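Local atomic coordinates of putative mandelate racemase (PDB entry 2OX4), a protein that binds magnesium and probably acts as a lyase (dehydratase) of the mandelate racemase branch of the enolase superfamily. Residues Ala307-Val318 / Glu332-Glu342. Residues are numbered along the deposited sequence; the frame is centred on the assembly and turned at random. Where two conformers were deposited one is given.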
loop_
_atom_site.group_PDB
_atom_site.type_symbol
_atom_site.label_atom_id
_atom_site.label_comp_id
_atom_site.label_asym_id
_atom_site.label_seq_id
_atom_site.Cartn_x
_atom_site.Cartn_y
_atom_site.Cartn_z
ATOM N N ALA C 307 14.324 12.639 -12.836
ATOM C CA ALA C 307 13.011 12.831 -13.467
ATOM C C ALA C 307 12.886 12.012 -14.761
ATOM O O ALA C 307 11.819 11.499 -15.070
ATOM C CB ALA C 307 12.748 14.312 -13.752
ATOM N N HIS C 308 13.991 11.889 -15.497
ATOM C CA HIS C 308 14.033 11.125 -16.741
ATOM C C HIS C 308 13.579 9.660 -16.590
ATOM O O HIS C 308 12.911 9.141 -17.493
ATOM C CB HIS C 308 15.443 11.195 -17.346
ATOM C CG HIS C 308 15.521 10.749 -18.776
ATOM N ND1 HIS C 308 14.571 11.083 -19.717
ATOM C CD2 HIS C 308 16.456 10.016 -19.428
ATOM C CE1 HIS C 308 14.917 10.573 -20.889
ATOM N NE2 HIS C 308 16.057 9.923 -20.740
ATOM N N ILE C 309 13.918 9.034 -15.448
ATOM C CA ILE C 309 13.539 7.641 -15.130
ATOM C C ILE C 309 12.025 7.482 -15.094
ATOM O O ILE C 309 11.491 6.395 -15.321
ATOM C CB ILE C 309 14.077 7.212 -13.723
ATOM C CG1 ILE C 309 15.578 7.466 -13.628
ATOM C CG2 ILE C 309 13.793 5.744 -13.447
ATOM C CD1 ILE C 309 16.290 7.134 -14.879
ATOM N N PHE C 310 11.344 8.579 -14.782
ATOM C CA PHE C 310 9.907 8.563 -14.572
ATOM C C PHE C 310 9.144 9.119 -15.786
ATOM O O PHE C 310 7.930 9.343 -15.701
ATOM C CB PHE C 310 9.568 9.363 -13.304
ATOM C CG PHE C 310 10.114 8.736 -12.046
ATOM C CD1 PHE C 310 9.377 7.785 -11.356
ATOM C CD2 PHE C 310 11.371 9.094 -11.565
ATOM C CE1 PHE C 310 9.893 7.192 -10.195
ATOM C CE2 PHE C 310 11.893 8.507 -10.409
ATOM C CZ PHE C 310 11.149 7.556 -9.734
ATOM N N GLU C 311 9.856 9.300 -16.905
ATOM C CA GLU C 311 9.289 9.879 -18.145
ATOM C C GLU C 311 8.635 11.239 -17.857
ATOM O O GLU C 311 7.469 11.511 -18.205
ATOM C CB GLU C 311 8.344 8.892 -18.874
ATOM C CG GLU C 311 9.108 7.685 -19.456
ATOM C CD GLU C 311 8.234 6.641 -20.154
ATOM O OE1 GLU C 311 6.991 6.656 -19.969
ATOM O OE2 GLU C 311 8.818 5.795 -20.891
ATOM N N VAL C 312 9.417 12.079 -17.200
ATOM C CA VAL C 312 9.033 13.437 -16.862
ATOM C C VAL C 312 10.010 14.331 -17.614
ATOM O O VAL C 312 11.189 13.992 -17.747
ATOM C CB VAL C 312 9.154 13.669 -15.331
ATOM C CG1 VAL C 312 8.974 15.137 -14.957
ATOM C CG2 VAL C 312 8.128 12.810 -14.565
ATOM N N THR C 313 9.525 15.453 -18.139
ATOM C CA THR C 313 10.432 16.358 -18.846
ATOM C C THR C 313 10.573 17.662 -18.088
ATOM O O THR C 313 9.926 17.847 -17.064
ATOM C CB THR C 313 10.008 16.587 -20.304
ATOM O OG1 THR C 313 8.723 17.193 -20.348
ATOM C CG2 THR C 313 9.997 15.268 -21.075
ATOM N N VAL C 314 11.445 18.548 -18.572
ATOM C CA VAL C 314 11.930 19.653 -17.765
ATOM C C VAL C 314 11.761 20.980 -18.501
ATOM O O VAL C 314 12.089 21.097 -19.684
ATOM C CB VAL C 314 13.423 19.468 -17.374
ATOM C CG1 VAL C 314 13.844 20.544 -16.374
ATOM C CG2 VAL C 314 13.667 18.064 -16.795
ATOM N N GLN C 315 11.240 21.975 -17.792
ATOM C CA GLN C 315 11.341 23.374 -18.235
ATOM C C GLN C 315 11.873 24.169 -17.053
ATOM O O GLN C 315 11.174 24.304 -16.062
ATOM C CB GLN C 315 9.937 23.906 -18.616
ATOM C CG GLN C 315 9.862 25.462 -18.768
ATOM C CD GLN C 315 8.840 26.099 -17.843
ATOM O OE1 GLN C 315 7.631 25.909 -18.000
ATOM N NE2 GLN C 315 9.322 26.862 -16.870
ATOM N N ALA C 316 13.092 24.699 -17.144
ATOM C CA ALA C 316 13.617 25.500 -16.048
ATOM C C ALA C 316 12.650 26.652 -15.786
ATOM O O ALA C 316 12.159 27.286 -16.721
ATOM C CB ALA C 316 14.999 26.026 -16.356
ATOM N N HIS C 317 12.371 26.909 -14.519
ATOM C CA HIS C 317 11.718 28.160 -14.153
ATOM C C HIS C 317 12.722 29.288 -14.284
ATOM O O HIS C 317 13.811 29.233 -13.699
ATOM C CB HIS C 317 11.187 28.106 -12.729
ATOM C CG HIS C 317 10.636 29.409 -12.249
ATOM N ND1 HIS C 317 11.363 30.275 -11.460
ATOM C CD2 HIS C 317 9.433 29.997 -12.450
ATOM C CE1 HIS C 317 10.632 31.344 -11.199
ATOM N NE2 HIS C 317 9.457 31.200 -11.786
ATOM N N VAL C 318 12.356 30.309 -15.055
ATOM C CA VAL C 318 13.263 31.432 -15.296
ATOM C C VAL C 318 12.505 32.736 -15.095
ATOM O O VAL C 318 11.555 33.029 -15.830
ATOM C CB VAL C 318 13.852 31.400 -16.734
ATOM C CG1 VAL C 318 14.876 32.529 -16.913
ATOM C CG2 VAL C 318 14.518 30.057 -17.005
ATOM N N GLU C 332 19.565 23.564 -19.639
ATOM C CA GLU C 332 18.549 22.953 -20.486
ATOM C C GLU C 332 19.084 22.286 -21.742
ATOM O O GLU C 332 18.589 21.230 -22.142
ATOM C CB GLU C 332 17.492 23.972 -20.868
ATOM C CG GLU C 332 16.595 24.370 -19.698
ATOM C CD GLU C 332 15.627 25.474 -20.073
ATOM O OE1 GLU C 332 16.010 26.391 -20.838
ATOM O OE2 GLU C 332 14.474 25.428 -19.605
ATOM N N ILE C 333 20.081 22.897 -22.383
ATOM C CA ILE C 333 20.630 22.296 -23.605
ATOM C C ILE C 333 21.383 20.999 -23.288
ATOM O O ILE C 333 21.503 20.124 -24.144
ATOM C CB ILE C 333 21.513 23.296 -24.416
ATOM C CG1 ILE C 333 21.537 22.897 -25.899
ATOM C CG2 ILE C 333 22.920 23.400 -23.844
ATOM C CD1 ILE C 333 21.522 24.074 -26.841
ATOM N N ALA C 334 21.857 20.870 -22.046
ATOM C CA ALA C 334 22.661 19.708 -21.643
ATOM C C ALA C 334 21.857 18.488 -21.166
ATOM O O ALA C 334 22.452 17.456 -20.820
ATOM C CB ALA C 334 23.668 20.100 -20.572
ATOM N N ILE C 335 20.531 18.592 -21.121
ATOM C CA ILE C 335 19.717 17.450 -20.646
ATOM C C ILE C 335 18.905 16.844 -21.804
ATOM O O ILE C 335 18.443 17.580 -22.678
ATOM C CB ILE C 335 18.768 17.834 -19.451
ATOM C CG1 ILE C 335 17.812 18.976 -19.836
ATOM C CG2 ILE C 335 19.586 18.184 -18.179
ATOM C CD1 ILE C 335 16.665 19.215 -18.823
ATOM N N PRO C 336 18.743 15.506 -21.826
ATOM C CA PRO C 336 17.932 14.868 -22.873
ATOM C C PRO C 336 16.421 15.110 -22.745
ATOM O O PRO C 336 15.724 15.155 -23.770
ATOM C CB PRO C 336 18.267 13.377 -22.728
ATOM C CG PRO C 336 18.644 13.214 -21.295
ATOM C CD PRO C 336 19.339 14.507 -20.918
ATOM N N ASN C 337 15.929 15.287 -21.514
ATOM C CA ASN C 337 14.495 15.372 -21.255
ATOM C C ASN C 337 13.994 16.815 -21.121
ATOM O O ASN C 337 13.285 17.162 -20.192
ATOM C CB ASN C 337 14.056 14.482 -20.057
ATOM C CG ASN C 337 14.814 14.794 -18.742
ATOM O OD1 ASN C 337 15.974 15.198 -18.761
ATOM N ND2 ASN C 337 14.147 14.573 -17.592
ATOM N N PHE C 338 14.375 17.661 -22.068
ATOM C CA PHE C 338 13.944 19.058 -22.088
ATOM C C PHE C 338 12.575 19.187 -22.765
ATOM O O PHE C 338 12.342 18.573 -23.805
ATOM C CB PHE C 338 15.000 19.893 -22.847
ATOM C CG PHE C 338 14.546 21.286 -23.221
ATOM C CD1 PHE C 338 14.484 22.290 -22.263
ATOM C CD2 PHE C 338 14.223 21.591 -24.541
ATOM C CE1 PHE C 338 14.087 23.589 -22.612
ATOM C CE2 PHE C 338 13.823 22.877 -24.902
ATOM C CZ PHE C 338 13.757 23.875 -23.936
ATOM N N CYS C 339 11.681 19.994 -22.182
ATOM C CA CYS C 339 10.351 20.238 -22.756
ATOM C C CYS C 339 10.330 21.541 -23.593
ATOM O O CYS C 339 10.120 21.517 -24.816
ATOM C CB CYS C 339 9.297 20.327 -21.635
ATOM S SG CYS C 339 7.649 20.725 -22.244
ATOM N N ILE C 340 10.567 22.663 -22.925
ATOM C CA ILE C 340 10.356 24.004 -23.511
ATOM C C ILE C 340 11.009 25.026 -22.575
ATOM O O ILE C 340 11.233 24.736 -21.390
ATOM C CB ILE C 340 8.845 24.296 -23.741
ATOM C CG1 ILE C 340 8.648 25.495 -24.682
ATOM C CG2 ILE C 340 8.076 24.424 -22.409
ATOM C CD1 ILE C 340 7.208 25.679 -25.141
ATOM N N HIS C 341 11.371 26.190 -23.107
ATOM C CA HIS C 341 12.014 27.237 -22.303
ATOM C C HIS C 341 11.054 28.404 -22.021
ATOM O O HIS C 341 10.357 28.885 -22.915
ATOM C CB HIS C 341 13.288 27.750 -22.995
ATOM C CG HIS C 341 13.967 28.853 -22.241
ATOM N ND1 HIS C 341 14.960 28.619 -21.315
ATOM C CD2 HIS C 341 13.770 30.194 -22.250
ATOM C CE1 HIS C 341 15.354 29.766 -20.793
ATOM N NE2 HIS C 341 14.647 30.739 -21.343
ATOM N N GLU C 342 11.023 28.849 -20.770
ATOM C CA GLU C 342 10.181 29.960 -20.355
ATOM C C GLU C 342 10.904 31.274 -20.611
ATOM O O GLU C 342 11.997 31.512 -20.071
ATOM C CB GLU C 342 9.884 29.866 -18.862
ATOM C CG GLU C 342 9.082 31.051 -18.362
ATOM C CD GLU C 342 8.691 30.945 -16.899
ATOM O OE1 GLU C 342 9.380 30.246 -16.115
ATOM O OE2 GLU C 342 7.686 31.584 -16.536
HETATM O O HOH W 1 7.775 28.203 -14.800
HETATM O O HOH W 2 12.984 27.757 -19.112
HETATM O O HOH W 3 12.689 34.167 -18.622
#
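Val314 and Phe338 form a single backbone bridge between two neighbouring beta-alpha units of the enolase-type barrel, where helix 322-333 connects strand 313-314 to strand 341-344. Val314 O accepts a nearly straight bond from Cys339 N at 2.8 Å, while the return bond from Val314 N to Asn337 O is weak. Asn337 fastens onto the C-terminal end of helix 296-309 and the loop after it. Its CB lies 3.5 Å from His308 ND1; CG, set between the backbone N and the carbonyl carbon (chi1 56°), sits within van der Waals reach of the same ring atom; OD1 passes Val314 CG2; and ND2 donates to Val312 O at 3.0 Å, with the acceptor close to the amide plane. Asn337 ND2 also bonds Ala304 O, so two carbonyls hold the amide's rotation. The imidazole is turned 52° from this amide and has Pro336 CG over one face, while His308 NE2 bonds Glu75 of a neighbouring subunit. Beside the bridge, Ile335 CD1 meets Val314 CB at 3.6 Å, the two side chains crossing at about a right angle.

Farther along, a buried polar network joins the strand ends. Glu332 OE2 takes Ala316 N on its anti side at 2.9 Å, and its OE1 offers the syn lone pair to His341 ND1. Water 2 ties Ala316 O and Glu332 OE2 to Glu342 N. Glu342 reaches across as an extended chain; its OE2 is held by Lys166 and Ser131. His317 runs beside Glu342, its ring turned 67° from the carboxylate; it bonds Asp290 and packs on the magnesium ligand Glu267. Gln315 OE1 bonds Tyr129 and Gln288, water 1 bridges Gln315 NE2 and Glu342 OE1, and Val318 N meets that same OE1 from above the carboxylate plane at 3.2 Å.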